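Local coordinates for protein D-glycero-alpha-D-manno-heptose 7-phosphate kinase (Campylobacter jejuni subsp. jejuni, PDB 4N3O) that phosphorylates D-glycero-alpha-D-manno-heptose 7-phosphate at the C-1 position with ATP, an early step toward GDP-heptose for the capsule polysaccharide, at residues A[5-10]-A[131-136]; A[261-266]-A[303-308]. All blocks are in the same frame, centred on the assembly; numbering follows the deposited sequence. Where two conformers were deposited one is given.

Contact 1: residues A[5-10]-A[131-136]; sequences KTIRTQ and AEWLNL
Ile7 of strand 6-21 reaches across to Glu132 and Trp133, in the last turn of helix 118-134. Its CB points at the helix and splits into two branches. The methyl CG2 lies 3.9 Å from Glu132 CG and touches Glu132 CB as well. The other branch starts at CG1, which is set anti to the carbonyl carbon of Ile7 (chi1 -65°). CG1 sits 3.7 Å from Trp133 CB and close to Trp133 CA. At the tip, CD1 comes down on Glu132 CG at 3.5 Å and is 4.0 Å from Trp133 CA. The side chains of Ile7 and Trp133 cross at about a right angle, and the close contacts are to Trp133 CA and CB rather than to the indole.

Glu132 offers its methylenes to Ile7. In one of its two conformers, the one described here, the chain bends at chi2 (77°), and OE2 then makes a weak hydrogen bond to Ser339 OG in strand 338-341. Arg341 of that strand bonds to the carbonyl oxygens of Glu132 and Trp133. The side chain of Trp133 also touches Leu48 of strand 42-50, which pairs with the Ile7 strand on its other flank. Asn135, with positive phi, then takes the chain out of the helix. This is helix-on-sheet packing in the S5-like alpha+beta N-terminal domain of a GHMP kinase, away from the known sites.

Contact 2: residues A[261-266]-A[303-308]; sequences KSWRSK and FMFFFV
Trp263 and Phe307 meet nearly perpendicular, their ring planes at 89°. The pair is an offset edge-to-face stack. Phe307 turns its edge toward the face of the six-membered ring of Trp263, and the centroids are 5.0 Å apart. Atoms CD1 and CE1 of Phe307 do the touching, each 3.3 Å from Trp263 CH2.

Phe305 is turned differently. Its plane makes 58° with the indole, and the two rings meet rim to rim, with neither over the face of the other. Phe305 CE2 lies in the indole plane, at the edge of the tryptophan, but how closely these two rings approach is doubtful in the model.

Both phenylalanines point from strand 303-308 toward Trp263, while Phe306 between them points away, as expected from the alternation of side chains along a strand. Trp263 lies near the C-terminal end of helix 252-262. Its CG is anti to the carbonyl carbon (chi1 -76°), which sends the long axis of the indole toward the strand. Leu15 and Leu17 of strand 6-21 pack on Phe305.

The three rings form an aromatic cluster in the GHMP C-terminal domain. Side chain to side chain, Phe305 is about 8 Å from Leu116, probably of the ATP site, and Trp263 about 10 Å from Gly20, probably of the substrate site.

The indole NE1 donates to the backbone oxygen of Leu17, which ties the pyrrole side to strand 6-21. The contact between the two segments is therefore carried by apolar side chains, while the buried N-H is satisfied from elsewhere in the fold.

In the fold
Contact 1 and contact 2 lie on opposite sides of the chain's centre, with their own centres about 39 Å apart. They share no segment and do not touch. Each joins a strand to the end of a helix or the turn beside it, but the strands are of different sheets. Contact 1 belongs to the large mixed sheet and is partly buried. Contact 2 belongs to the four-stranded antiparallel sheet and is buried. Contact 1 uses aliphatic carbon, including the methylenes of a charged residue. Contact 2 is a cluster of three aromatic rings. Strand 6-21 runs from contact 1 to the neighbourhood of contact 2.

Contact 1: residues A[5-10]-A[131-136]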
loop_
_atom_site.group_PDB
_atom_site.type_symbol
_atom_site.label_atom_id
_atom_site.label_comp_id
_atom_site.label_asym_id
_atom_site.label_seq_id
_atom_site.Cartn_x
_atom_site.Cartn_y
_atom_site.Cartn_z
ATOM N N LYS A 5 18.936 -13.361 15.618
ATOM C CA LYS A 5 19.973 -13.749 14.653
ATOM C C LYS A 5 19.457 -13.647 13.215
ATOM O O LYS A 5 20.040 -14.231 12.304
ATOM C CB LYS A 5 20.484 -15.161 14.926
ATOM C CG LYS A 5 19.495 -16.284 14.651
ATOM C CD LYS A 5 20.129 -17.639 14.955
ATOM C CE LYS A 5 19.196 -18.795 14.632
ATOM N NZ LYS A 5 18.849 -18.849 13.183
ATOM N N THR A 6 18.371 -12.898 13.024
ATOM C CA THR A 6 17.741 -12.732 11.720
ATOM C C THR A 6 17.563 -11.255 11.424
ATOM O O THR A 6 17.114 -10.496 12.282
ATOM C CB THR A 6 16.347 -13.378 11.693
ATOM O OG1 THR A 6 16.456 -14.747 12.073
ATOM C CG2 THR A 6 15.742 -13.297 10.319
ATOM N N ILE A 7 17.912 -10.851 10.214
ATOM C CA ILE A 7 17.772 -9.456 9.810
ATOM C C ILE A 7 16.836 -9.457 8.630
ATOM O O ILE A 7 16.920 -10.341 7.785
ATOM C CB ILE A 7 19.117 -8.865 9.335
ATOM C CG1 ILE A 7 20.131 -8.803 10.486
ATOM C CG2 ILE A 7 18.930 -7.483 8.700
ATOM C CD1 ILE A 7 19.872 -7.724 11.513
ATOM N N ARG A 8 15.931 -8.485 8.580
ATOM C CA ARG A 8 15.062 -8.376 7.446
ATOM C C ARG A 8 15.142 -6.957 6.969
ATOM O O ARG A 8 15.373 -6.049 7.772
ATOM C CB ARG A 8 13.597 -8.686 7.793
ATOM C CG ARG A 8 13.328 -10.057 8.423
ATOM C CD ARG A 8 11.882 -10.478 8.198
ATOM N NE ARG A 8 11.431 -11.412 9.214
ATOM C CZ ARG A 8 11.705 -12.715 9.223
ATOM N NH1 ARG A 8 11.260 -13.447 10.220
ATOM N NH2 ARG A 8 12.444 -13.283 8.264
ATOM N N THR A 9 14.979 -6.766 5.665
ATOM C CA THR A 9 14.905 -5.425 5.106
ATOM C C THR A 9 13.767 -5.396 4.076
ATOM O O THR A 9 13.414 -6.423 3.448
ATOM C CB THR A 9 16.224 -4.918 4.461
ATOM O OG1 THR A 9 16.475 -5.596 3.236
ATOM C CG2 THR A 9 17.393 -5.109 5.386
ATOM N N GLN A 10 13.216 -4.206 3.908
ATOM C CA GLN A 10 12.118 -3.962 2.982
ATOM C C GLN A 10 12.471 -2.646 2.282
ATOM O O GLN A 10 12.729 -1.630 2.935
ATOM C CB GLN A 10 10.821 -3.885 3.771
ATOM C CG GLN A 10 9.602 -3.639 2.927
ATOM C CD GLN A 10 8.300 -3.683 3.725
ATOM O OE1 GLN A 10 8.276 -3.977 4.933
ATOM N NE2 GLN A 10 7.210 -3.399 3.043
ATOM N N ALA A 131 24.730 -4.373 6.403
ATOM C CA ALA A 131 25.087 -3.244 7.248
ATOM C C ALA A 131 24.478 -3.340 8.655
ATOM O O ALA A 131 25.156 -3.084 9.648
ATOM C CB ALA A 131 24.671 -1.942 6.577
ATOM N N GLU A 132 23.205 -3.714 8.700
ATOM C CA GLU A 132 22.449 -3.871 9.941
ATOM C C GLU A 132 22.974 -5.044 10.763
ATOM O O GLU A 132 23.114 -4.964 11.986
ATOM C CB GLU A 132 20.990 -4.157 9.588
ATOM C CG GLU A 132 20.046 -4.336 10.765
ATOM C CD GLU A 132 19.668 -3.026 11.421
ATOM O OE1 GLU A 132 20.515 -2.110 11.454
ATOM O OE2 GLU A 132 18.526 -2.923 11.905
ATOM N N TRP A 133 23.252 -6.134 10.064
ATOM C CA TRP A 133 23.716 -7.352 10.677
ATOM C C TRP A 133 25.127 -7.196 11.260
ATOM O O TRP A 133 25.403 -7.611 12.391
ATOM C CB TRP A 133 23.709 -8.483 9.652
ATOM C CG TRP A 133 24.326 -9.733 10.171
ATOM C CD1 TRP A 133 24.194 -10.241 11.429
ATOM C CD2 TRP A 133 25.102 -10.684 9.430
ATOM N NE1 TRP A 133 24.886 -11.426 11.534
ATOM C CE2 TRP A 133 25.447 -11.724 10.320
ATOM C CE3 TRP A 133 25.552 -10.752 8.108
ATOM C CZ2 TRP A 133 26.222 -12.819 9.933
ATOM C CZ3 TRP A 133 26.317 -11.843 7.723
ATOM C CH2 TRP A 133 26.644 -12.864 8.637
ATOM N N LEU A 134 26.008 -6.585 10.478
ATOM C CA LEU A 134 27.403 -6.430 10.856
ATOM C C LEU A 134 27.716 -5.101 11.528
ATOM O O LEU A 134 28.871 -4.845 11.852
ATOM C CB LEU A 134 28.261 -6.604 9.611
ATOM C CG LEU A 134 28.033 -7.951 8.911
ATOM C CD1 LEU A 134 28.578 -7.939 7.495
ATOM C CD2 LEU A 134 28.649 -9.077 9.734
ATOM N N ASN A 135 26.698 -4.259 11.736
ATOM C CA ASN A 135 26.865 -2.961 12.414
ATOM C C ASN A 135 27.873 -2.070 11.692
ATOM O O ASN A 135 28.681 -1.392 12.315
ATOM C CB ASN A 135 27.309 -3.180 13.865
ATOM C CG ASN A 135 27.182 -1.920 14.734
ATOM O OD1 ASN A 135 26.375 -1.024 14.456
ATOM N ND2 ASN A 135 27.965 -1.867 15.816
ATOM N N LEU A 136 27.825 -2.075 10.371
ATOM C CA LEU A 136 28.760 -1.283 9.587
ATOM C C LEU A 136 28.447 0.194 9.722
ATOM O O LEU A 136 27.287 0.567 9.792
ATOM C CB LEU A 136 28.662 -1.693 8.119
ATOM C CG LEU A 136 28.860 -3.177 7.821
ATOM C CD1 LEU A 136 28.713 -3.418 6.329
ATOM C CD2 LEU A 136 30.219 -3.645 8.317
#

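Contact 2: residues A[261-266]-A[303-308]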
loop_
_atom_site.group_PDB
_atom_site.type_symbol
_atom_site.label_atom_id
_atom_site.label_comp_id
_atom_site.label_asym_id
_atom_site.label_seq_id
_atom_site.Cartn_x
_atom_site.Cartn_y
_atom_site.Cartn_z
ATOM N N LYS A 261 1.628 17.781 -19.485
ATOM C CA LYS A 261 2.487 18.219 -20.576
ATOM C C LYS A 261 3.670 17.283 -20.840
ATOM O O LYS A 261 3.783 16.734 -21.932
ATOM C CB LYS A 261 2.993 19.646 -20.330
ATOM C CG LYS A 261 3.916 20.172 -21.421
ATOM C CD LYS A 261 3.223 20.211 -22.779
ATOM C CE LYS A 261 4.199 20.520 -23.905
ATOM N NZ LYS A 261 5.232 19.455 -24.063
ATOM N N SER A 262 4.542 17.098 -19.846
ATOM C CA SER A 262 5.747 16.254 -20.008
ATOM C C SER A 262 5.444 14.843 -20.527
ATOM O O SER A 262 6.314 14.176 -21.092
ATOM C CB SER A 262 6.517 16.143 -18.694
ATOM O OG SER A 262 5.783 15.408 -17.730
ATOM N N TRP A 263 4.210 14.402 -20.327
ATOM C CA TRP A 263 3.781 13.083 -20.774
ATOM C C TRP A 263 3.464 13.017 -22.271
ATOM O O TRP A 263 3.251 11.932 -22.818
ATOM C CB TRP A 263 2.587 12.656 -19.939
ATOM C CG TRP A 263 2.973 12.201 -18.563
ATOM C CD1 TRP A 263 4.084 12.566 -17.843
ATOM C CD2 TRP A 263 2.196 11.378 -17.704
ATOM N NE1 TRP A 263 4.067 11.969 -16.608
ATOM C CE2 TRP A 263 2.912 11.241 -16.492
ATOM C CE3 TRP A 263 0.966 10.728 -17.842
ATOM C CZ2 TRP A 263 2.437 10.474 -15.431
ATOM C CZ3 TRP A 263 0.499 9.961 -16.789
ATOM C CH2 TRP A 263 1.228 9.844 -15.598
ATOM N N ARG A 264 3.425 14.177 -22.923
ATOM C CA ARG A 264 3.207 14.253 -24.367
ATOM C C ARG A 264 4.506 14.801 -24.953
ATOM O O ARG A 264 4.635 16.004 -25.189
ATOM C CB ARG A 264 2.031 15.175 -24.696
ATOM C CG ARG A 264 0.719 14.782 -24.036
ATOM C CD ARG A 264 -0.399 15.713 -24.473
ATOM N NE ARG A 264 -0.075 17.118 -24.206
ATOM C CZ ARG A 264 -0.407 17.798 -23.106
ATOM N NH1 ARG A 264 -0.035 19.071 -22.995
ATOM N NH2 ARG A 264 -1.103 17.227 -22.114
ATOM N N SER A 265 5.478 13.915 -25.163
ATOM C CA SER A 265 6.797 14.322 -25.651
ATOM C C SER A 265 7.088 13.869 -27.073
ATOM O O SER A 265 7.132 14.666 -28.009
ATOM C CB SER A 265 7.885 13.746 -24.730
ATOM O OG SER A 265 7.706 14.159 -23.394
ATOM N N LYS A 266 7.272 12.564 -27.197
ATOM C CA LYS A 266 7.652 11.896 -28.431
ATOM C C LYS A 266 7.952 10.478 -27.993
ATOM O O LYS A 266 7.336 9.527 -28.464
ATOM C CB LYS A 266 8.924 12.513 -29.029
ATOM C CG LYS A 266 9.630 11.631 -30.055
ATOM C CD LYS A 266 11.041 12.129 -30.333
ATOM C CE LYS A 266 11.829 11.168 -31.215
ATOM N NZ LYS A 266 11.247 11.006 -32.573
ATOM N N PHE A 303 4.432 -1.570 -18.151
ATOM C CA PHE A 303 3.273 -1.060 -17.450
ATOM C C PHE A 303 2.853 0.277 -18.003
ATOM O O PHE A 303 3.608 0.936 -18.723
ATOM C CB PHE A 303 3.548 -0.914 -15.961
ATOM C CG PHE A 303 4.554 0.135 -15.631
ATOM C CD1 PHE A 303 5.915 -0.159 -15.643
ATOM C CD2 PHE A 303 4.150 1.417 -15.281
ATOM C CE1 PHE A 303 6.846 0.808 -15.319
ATOM C CE2 PHE A 303 5.087 2.392 -14.955
ATOM C CZ PHE A 303 6.434 2.081 -14.971
HETATM N N MSE A 304 1.619 0.649 -17.688
HETATM C CA MSE A 304 1.100 1.932 -18.095
HETATM C C MSE A 304 0.688 2.556 -16.814
HETATM O O MSE A 304 0.286 1.870 -15.893
HETATM C CB MSE A 304 -0.048 1.810 -19.083
HETATM C CG MSE A 304 0.522 1.696 -20.490
HETATM SE SE MSE A 304 -0.893 1.448 -21.827
HETATM C CE MSE A 304 -0.566 3.159 -22.739
ATOM N N PHE A 305 0.801 3.868 -16.752
ATOM C CA PHE A 305 0.461 4.628 -15.579
ATOM C C PHE A 305 -0.495 5.688 -16.075
ATOM O O PHE A 305 -0.178 6.409 -17.013
ATOM C CB PHE A 305 1.756 5.204 -15.019
ATOM C CG PHE A 305 1.576 6.141 -13.897
ATOM C CD1 PHE A 305 0.936 5.737 -12.738
ATOM C CD2 PHE A 305 2.132 7.398 -13.947
ATOM C CE1 PHE A 305 0.796 6.603 -11.669
ATOM C CE2 PHE A 305 1.996 8.275 -12.881
ATOM C CZ PHE A 305 1.327 7.877 -11.742
ATOM N N PHE A 306 -1.689 5.745 -15.498
ATOM C CA PHE A 306 -2.701 6.715 -15.950
ATOM C C PHE A 306 -3.128 7.729 -14.905
ATOM O O PHE A 306 -3.025 7.500 -13.702
ATOM C CB PHE A 306 -3.997 6.005 -16.379
ATOM C CG PHE A 306 -3.827 4.980 -17.458
ATOM C CD1 PHE A 306 -3.686 5.360 -18.773
ATOM C CD2 PHE A 306 -3.889 3.630 -17.162
ATOM C CE1 PHE A 306 -3.564 4.420 -19.774
ATOM C CE2 PHE A 306 -3.765 2.677 -18.164
ATOM C CZ PHE A 306 -3.602 3.075 -19.473
ATOM N N PHE A 307 -3.603 8.855 -15.415
ATOM C CA PHE A 307 -4.222 9.918 -14.633
ATOM C C PHE A 307 -5.701 9.846 -14.995
ATOM O O PHE A 307 -6.061 9.839 -16.171
ATOM C CB PHE A 307 -3.661 11.286 -14.964
ATOM C CG PHE A 307 -2.581 11.724 -14.050
ATOM C CD1 PHE A 307 -1.384 11.041 -13.995
ATOM C CD2 PHE A 307 -2.753 12.848 -13.252
ATOM C CE1 PHE A 307 -0.375 11.450 -13.141
ATOM C CE2 PHE A 307 -1.754 13.266 -12.401
ATOM C CZ PHE A 307 -0.561 12.563 -12.345
ATOM N N VAL A 308 -6.540 9.768 -13.975
ATOM C CA VAL A 308 -7.974 9.631 -14.159
ATOM C C VAL A 308 -8.749 10.454 -13.149
ATOM O O VAL A 308 -8.270 10.771 -12.066
ATOM C CB VAL A 308 -8.402 8.164 -13.963
ATOM C CG1 VAL A 308 -8.173 7.722 -12.523
ATOM C CG2 VAL A 308 -9.859 7.964 -14.346
#